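Local coordinates for serine-rich secreted cell wall anchored (LPXTG-motif ) protein (Lactobacillus reuteri ATCC 53608, PDB 5NXK), which probably acts as a cell-wall-anchored adhesin that helps this gut bacterium attach to its host through a beta-solenoid binding region, at residues D187-T192 with I253-N258; D248-I253 with G263-A268. All coordinates share one frame; numbering follows the deposited sequence.

Contact 1: residues D187-T192 with I253-N258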
loop_
_atom_site.group_PDB
_atom_site.type_symbol
_atom_site.label_atom_id
_atom_site.label_comp_id
_atom_site.label_asym_id
_atom_site.label_seq_id
_atom_site.Cartn_x
_atom_site.Cartn_y
_atom_site.Cartn_z
ATOM N N ASP A 187 -0.315 -2.191 8.940
ATOM C CA ASP A 187 -0.500 -1.016 8.079
ATOM C C ASP A 187 0.030 -1.272 6.662
ATOM O O ASP A 187 -0.640 -0.964 5.678
ATOM C CB ASP A 187 0.186 0.226 8.661
ATOM C CG ASP A 187 -0.391 0.660 10.019
ATOM O OD1 ASP A 187 -1.539 0.289 10.358
ATOM O OD2 ASP A 187 0.317 1.393 10.748
ATOM N N MET A 188 1.237 -1.829 6.561
ATOM C CA MET A 188 1.841 -2.131 5.254
ATOM C C MET A 188 2.430 -3.527 5.289
ATOM O O MET A 188 3.337 -3.789 6.074
ATOM C CB MET A 188 2.949 -1.140 4.902
ATOM C CG MET A 188 2.503 0.296 4.687
ATOM S SD MET A 188 3.954 1.354 4.408
ATOM C CE MET A 188 3.161 2.914 4.024
ATOM N N TRP A 189 1.930 -4.418 4.442
ATOM C CA TRP A 189 2.459 -5.766 4.379
ATOM C C TRP A 189 2.995 -6.004 2.977
ATOM O O TRP A 189 2.230 -6.070 2.019
ATOM C CB TRP A 189 1.381 -6.809 4.715
ATOM C CG TRP A 189 1.927 -8.183 4.968
ATOM C CD1 TRP A 189 3.221 -8.592 4.823
ATOM C CD2 TRP A 189 1.201 -9.325 5.453
ATOM N NE1 TRP A 189 3.343 -9.909 5.174
ATOM C CE2 TRP A 189 2.122 -10.383 5.567
ATOM C CE3 TRP A 189 -0.138 -9.553 5.794
ATOM C CZ2 TRP A 189 1.747 -11.654 6.009
ATOM C CZ3 TRP A 189 -0.504 -10.814 6.238
ATOM C CH2 TRP A 189 0.432 -11.847 6.342
ATOM N N LEU A 190 4.313 -6.131 2.870
ATOM C CA LEU A 190 4.964 -6.364 1.591
ATOM C C LEU A 190 5.567 -7.755 1.644
ATOM O O LEU A 190 6.469 -8.024 2.438
ATOM C CB LEU A 190 6.036 -5.316 1.294
ATOM C CG LEU A 190 5.604 -3.842 1.202
ATOM C CD1 LEU A 190 5.550 -3.172 2.577
ATOM C CD2 LEU A 190 6.506 -3.056 0.242
ATOM N N LEU A 191 5.039 -8.637 0.805
ATOM C CA LEU A 191 5.411 -10.047 0.809
ATOM C C LEU A 191 5.721 -10.505 -0.616
ATOM O O LEU A 191 5.031 -10.115 -1.558
ATOM C CB LEU A 191 4.270 -10.892 1.410
ATOM C CG LEU A 191 4.413 -12.417 1.540
ATOM C CD1 LEU A 191 3.694 -12.922 2.810
ATOM C CD2 LEU A 191 3.882 -13.146 0.284
ATOM N N THR A 192 6.751 -11.323 -0.783
ATOM C CA THR A 192 6.930 -12.012 -2.057
ATOM C C THR A 192 6.840 -13.508 -1.806
ATOM O O THR A 192 7.229 -13.998 -0.757
ATOM C CB THR A 192 8.277 -11.673 -2.739
ATOM O OG1 THR A 192 9.353 -12.274 -2.000
ATOM C CG2 THR A 192 8.497 -10.158 -2.780
ATOM N N ILE A 253 10.623 -11.088 9.707
ATOM C CA ILE A 253 10.698 -12.461 10.187
ATOM C C ILE A 253 10.180 -13.369 9.074
ATOM O O ILE A 253 9.058 -13.183 8.601
ATOM C CB ILE A 253 9.863 -12.661 11.488
ATOM C CG1 ILE A 253 10.463 -11.849 12.649
ATOM C CG2 ILE A 253 9.810 -14.133 11.874
ATOM C CD1 ILE A 253 9.648 -11.961 13.972
ATOM N N PRO A 254 11.006 -14.325 8.619
ATOM C CA PRO A 254 10.579 -15.165 7.488
ATOM C C PRO A 254 9.285 -15.936 7.781
ATOM O O PRO A 254 9.068 -16.373 8.913
ATOM C CB PRO A 254 11.758 -16.117 7.285
ATOM C CG PRO A 254 12.962 -15.368 7.858
ATOM C CD PRO A 254 12.401 -14.587 9.027
ATOM N N GLN A 255 8.429 -16.060 6.769
ATOM C CA GLN A 255 7.143 -16.748 6.895
ATOM C C GLN A 255 7.306 -18.260 7.084
ATOM O O GLN A 255 6.424 -18.922 7.640
ATOM C CB GLN A 255 6.282 -16.470 5.658
ATOM C CG GLN A 255 5.698 -15.069 5.638
ATOM C CD GLN A 255 4.465 -14.941 6.521
ATOM O OE1 GLN A 255 4.573 -14.609 7.707
ATOM N NE2 GLN A 255 3.283 -15.162 5.937
ATOM N N LEU A 256 8.429 -18.791 6.600
ATOM C CA LEU A 256 8.716 -20.233 6.608
ATOM C C LEU A 256 10.183 -20.499 6.937
ATOM O O LEU A 256 11.014 -19.598 6.837
ATOM C CB LEU A 256 8.386 -20.870 5.264
ATOM C CG LEU A 256 6.971 -20.695 4.713
ATOM C CD1 LEU A 256 6.948 -21.176 3.284
ATOM C CD2 LEU A 256 5.950 -21.434 5.567
ATOM N N GLU A 257 10.493 -21.742 7.303
ATOM C CA GLU A 257 11.855 -22.167 7.659
ATOM C C GLU A 257 12.856 -22.222 6.494
ATOM O O GLU A 257 14.066 -22.150 6.714
ATOM C CB GLU A 257 11.812 -23.561 8.303
ATOM C CG GLU A 257 11.142 -23.649 9.657
ATOM C CD GLU A 257 11.779 -22.745 10.696
ATOM O OE1 GLU A 257 13.025 -22.776 10.823
ATOM O OE2 GLU A 257 11.039 -22.014 11.390
ATOM N N ASN A 258 12.377 -22.360 5.261
ATOM C CA ASN A 258 13.312 -22.481 4.137
ATOM C C ASN A 258 13.591 -21.149 3.443
ATOM O O ASN A 258 13.933 -21.121 2.260
ATOM C CB ASN A 258 12.778 -23.474 3.103
ATOM C CG ASN A 258 11.432 -23.051 2.533
ATOM O OD1 ASN A 258 10.748 -22.194 3.096
ATOM N ND2 ASN A 258 11.042 -23.662 1.414
#
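Gln255 reaches Trp189 and Leu191 with its side chain alone: the nearest CA atoms across the contact, those of Leu191 and Gln255, stay 9.2 Å apart, and no hydrogen bond joins the two segments. The contact is small, burying 93 Å² in all, and can be sorted into a ring-edge approach, a methyl contact and the polar bonds that fix both partners from outside.

At the ring, Gln255 NE2 lies 3.8 Å from Trp189 CZ2, at the rim of the indole and near its plane. The amide stands almost perpendicular to the indole, with 89° between the planes, so the pair is neither stacked nor an N-H pointed at the face. Trp189 extends over to this position because its CG is anti to the backbone N (chi1 -167°).

The methyl contact is made by Leu191, whose side chain crosses that of Gln255 at about a right angle. Its CD1 lies against both the amide nitrogen and the CG methylene of Gln255, 3.9 Å from NE2 and 4.1 Å from CG. A bend at chi2 of Gln255 (-80°) turns the amide off the line of the chain.

Polar bonds hold the two ends separately. Gln255 NE2 is hydrogen-bonded to the backbone O of Arg153, and Trp189 NE1 to Asp226 OD2; His152 and Tyr164 also meet the Trp189 ring. The amide nitrogen thus has its polar partner in Arg153 O, although its neighbours across this contact are carbon atoms.

Asp226, on strand 221-226 between strands 186-191 and 248-252, is touched by both Leu191 and Gln255. The loop after strand 248-252 thus reaches past the adjacent strand 221-226 to strand 186-191, packing with residues 152-155 on the outer face of one sheet of a parallel beta-solenoid.

Contact 2: residues D248-I253 with G263-A268; sequences DNVRII and GNIELA
Inside the beta-solenoid, where two sheets of successive parallel strands face each other, Val250 and Ile252 from strand 248-252 meet Gly263 and Ile265 from strand 261-267. The evidence that this is core packing between sheets, and not strand pairing, is the spacing: the CA atoms of Val250 and Ile265 are 9.5 Å apart, no hydrogen bond crosses, and the touching groups are carbon atoms throughout. All four touching residues are buried.

Ile265 CD1 is the shared point. It lies 4.4 Å from Val250 CG1 and 4.5 Å from Ile252 CD1, so one terminal methyl meets a branch methyl of Val250 and the chain-end methyl of Ile252. The far end of Ile252 is extended, with CD1 anti to CA (chi2 177°), and this carries Ile252 CD1 on to Gly263, 4.3 Å from Gly263 CA. With no side chain on Gly263, Ile252 CD1 approaches the main chain itself, and here the backbones also draw closer, 7.1 Å between the CA atoms of Ile252 and Gly263. Phe283 on the next coil touches both Val250 and Ile265, continuing the apolar core along the solenoid axis.

Arg251, between the two inward-facing residues, takes part in a different set of interactions. Its NH1 forms a salt bridge with Asp248 OD2 (2.7 Å, N-H...O angle 166°), with the acceptor only 5° out of the guanidinium plane, while NH2 is paired with Asp156. One face of that guanidinium carries Ile253 CD1, 3.5 Å above the plane and displaced toward the rim.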
loop_
_atom_site.group_PDB
_atom_site.type_symbol
_atom_site.label_atom_id
_atom_site.label_comp_id
_atom_site.label_asym_id
_atom_site.label_seq_id
_atom_site.Cartn_x
_atom_site.Cartn_y
_atom_site.Cartn_z
ATOM N N ASP A 248 5.302 -4.410 16.907
ATOM C CA ASP A 248 6.554 -3.969 16.269
ATOM C C ASP A 248 6.279 -2.834 15.288
ATOM O O ASP A 248 5.203 -2.770 14.715
ATOM C CB ASP A 248 7.256 -5.109 15.506
ATOM C CG ASP A 248 7.410 -6.392 16.325
ATOM O OD1 ASP A 248 7.837 -6.343 17.499
ATOM O OD2 ASP A 248 7.150 -7.472 15.754
ATOM N N ASN A 249 7.240 -1.939 15.077
ATOM C CA ASN A 249 7.053 -0.941 14.012
ATOM C C ASN A 249 7.449 -1.516 12.652
ATOM O O ASN A 249 6.712 -1.370 11.677
ATOM C CB ASN A 249 7.842 0.330 14.293
ATOM C CG ASN A 249 7.494 0.941 15.624
ATOM O OD1 ASN A 249 8.345 1.047 16.510
ATOM N ND2 ASN A 249 6.237 1.331 15.785
ATOM N N VAL A 250 8.607 -2.178 12.593
ATOM C CA VAL A 250 9.013 -2.896 11.380
ATOM C C VAL A 250 9.351 -4.326 11.746
ATOM O O VAL A 250 10.143 -4.583 12.660
ATOM C CB VAL A 250 10.229 -2.263 10.664
ATOM C CG1 VAL A 250 10.553 -3.049 9.371
ATOM C CG2 VAL A 250 9.966 -0.795 10.355
ATOM N N ARG A 251 8.740 -5.261 11.031
ATOM C CA ARG A 251 8.957 -6.667 11.312
ATOM C C ARG A 251 9.552 -7.399 10.117
ATOM O O ARG A 251 8.972 -7.405 9.042
ATOM C CB ARG A 251 7.642 -7.313 11.707
ATOM C CG ARG A 251 7.679 -8.808 11.947
ATOM C CD ARG A 251 6.763 -9.012 13.136
ATOM N NE ARG A 251 6.426 -10.385 13.418
ATOM C CZ ARG A 251 6.183 -10.848 14.637
ATOM N NH1 ARG A 251 6.273 -10.047 15.700
ATOM N NH2 ARG A 251 5.866 -12.123 14.793
ATOM N N ILE A 252 10.721 -8.003 10.317
ATOM C CA ILE A 252 11.338 -8.829 9.294
ATOM C C ILE A 252 11.607 -10.214 9.862
ATOM O O ILE A 252 12.668 -10.474 10.427
ATOM C CB ILE A 252 12.635 -8.225 8.778
ATOM C CG1 ILE A 252 12.430 -6.733 8.472
ATOM C CG2 ILE A 252 13.108 -8.993 7.522
ATOM C CD1 ILE A 252 13.674 -6.024 8.014
ATOM N N ILE A 253 10.623 -11.088 9.707
ATOM C CA ILE A 253 10.698 -12.461 10.187
ATOM C C ILE A 253 10.180 -13.369 9.074
ATOM O O ILE A 253 9.058 -13.183 8.601
ATOM C CB ILE A 253 9.863 -12.661 11.488
ATOM C CG1 ILE A 253 10.463 -11.849 12.649
ATOM C CG2 ILE A 253 9.810 -14.133 11.874
ATOM C CD1 ILE A 253 9.648 -11.961 13.972
ATOM N N GLY A 263 17.878 -8.097 5.223
ATOM C CA GLY A 263 17.150 -6.924 5.671
ATOM C C GLY A 263 18.113 -5.751 5.744
ATOM O O GLY A 263 19.265 -5.903 6.136
ATOM N N ASN A 264 17.644 -4.582 5.338
ATOM C CA ASN A 264 18.455 -3.385 5.399
ATOM C C ASN A 264 17.542 -2.206 5.745
ATOM O O ASN A 264 16.578 -1.888 5.021
ATOM C CB ASN A 264 19.202 -3.137 4.075
ATOM C CG ASN A 264 20.406 -4.074 3.888
ATOM O OD1 ASN A 264 20.269 -5.179 3.339
ATOM N ND2 ASN A 264 21.586 -3.643 4.347
ATOM N N ILE A 265 17.860 -1.561 6.859
ATOM C CA ILE A 265 17.156 -0.372 7.280
ATOM C C ILE A 265 18.165 0.781 7.317
ATOM O O ILE A 265 19.229 0.677 7.928
ATOM C CB ILE A 265 16.491 -0.583 8.634
ATOM C CG1 ILE A 265 15.509 -1.768 8.545
ATOM C CG2 ILE A 265 15.800 0.704 9.117
ATOM C CD1 ILE A 265 14.853 -2.117 9.856
ATOM N N GLU A 266 17.847 1.862 6.618
ATOM C CA GLU A 266 18.779 2.972 6.494
ATOM C C GLU A 266 18.061 4.257 6.854
ATOM O O GLU A 266 17.054 4.594 6.252
ATOM C CB GLU A 266 19.347 3.051 5.069
ATOM C CG GLU A 266 20.144 1.798 4.639
ATOM C CD GLU A 266 20.689 1.866 3.205
ATOM O OE1 GLU A 266 19.876 1.908 2.253
ATOM O OE2 GLU A 266 21.927 1.867 3.029
ATOM N N LEU A 267 18.585 4.968 7.843
ATOM C CA LEU A 267 17.982 6.212 8.310
ATOM C C LEU A 267 18.984 7.325 8.026
ATOM O O LEU A 267 19.999 7.439 8.707
ATOM C CB LEU A 267 17.650 6.143 9.803
ATOM C CG LEU A 267 16.794 4.949 10.272
ATOM C CD1 LEU A 267 16.366 5.073 11.729
ATOM C CD2 LEU A 267 15.569 4.778 9.391
ATOM N N ALA A 268 18.699 8.153 7.032
ATOM C CA ALA A 268 19.709 9.062 6.497
ATOM C C ALA A 268 19.954 10.279 7.377
ATOM O O ALA A 268 19.117 10.643 8.202
ATOM C CB ALA A 268 19.301 9.521 5.081
#

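The centres of contacts 1 and 2 are about 13 Å apart, on the same side of the chain's centre, and both involve the sheet holding strands 186-191, 221-226 and 248-252. Along the chain their segments alternate: 187-192, then 248-253, then 253-258, then 263-268. Ile253 belongs to both contacts, closing segment 248-253 and opening segment 253-258. From this point the chain leaves the sheet as a loop that makes contact 1 on the outer face, and then enters strand 261-267 of the large parallel sheet, which makes contact 2 in the core. One solenoid coil is thereby tied both to an earlier coil and across its own interior.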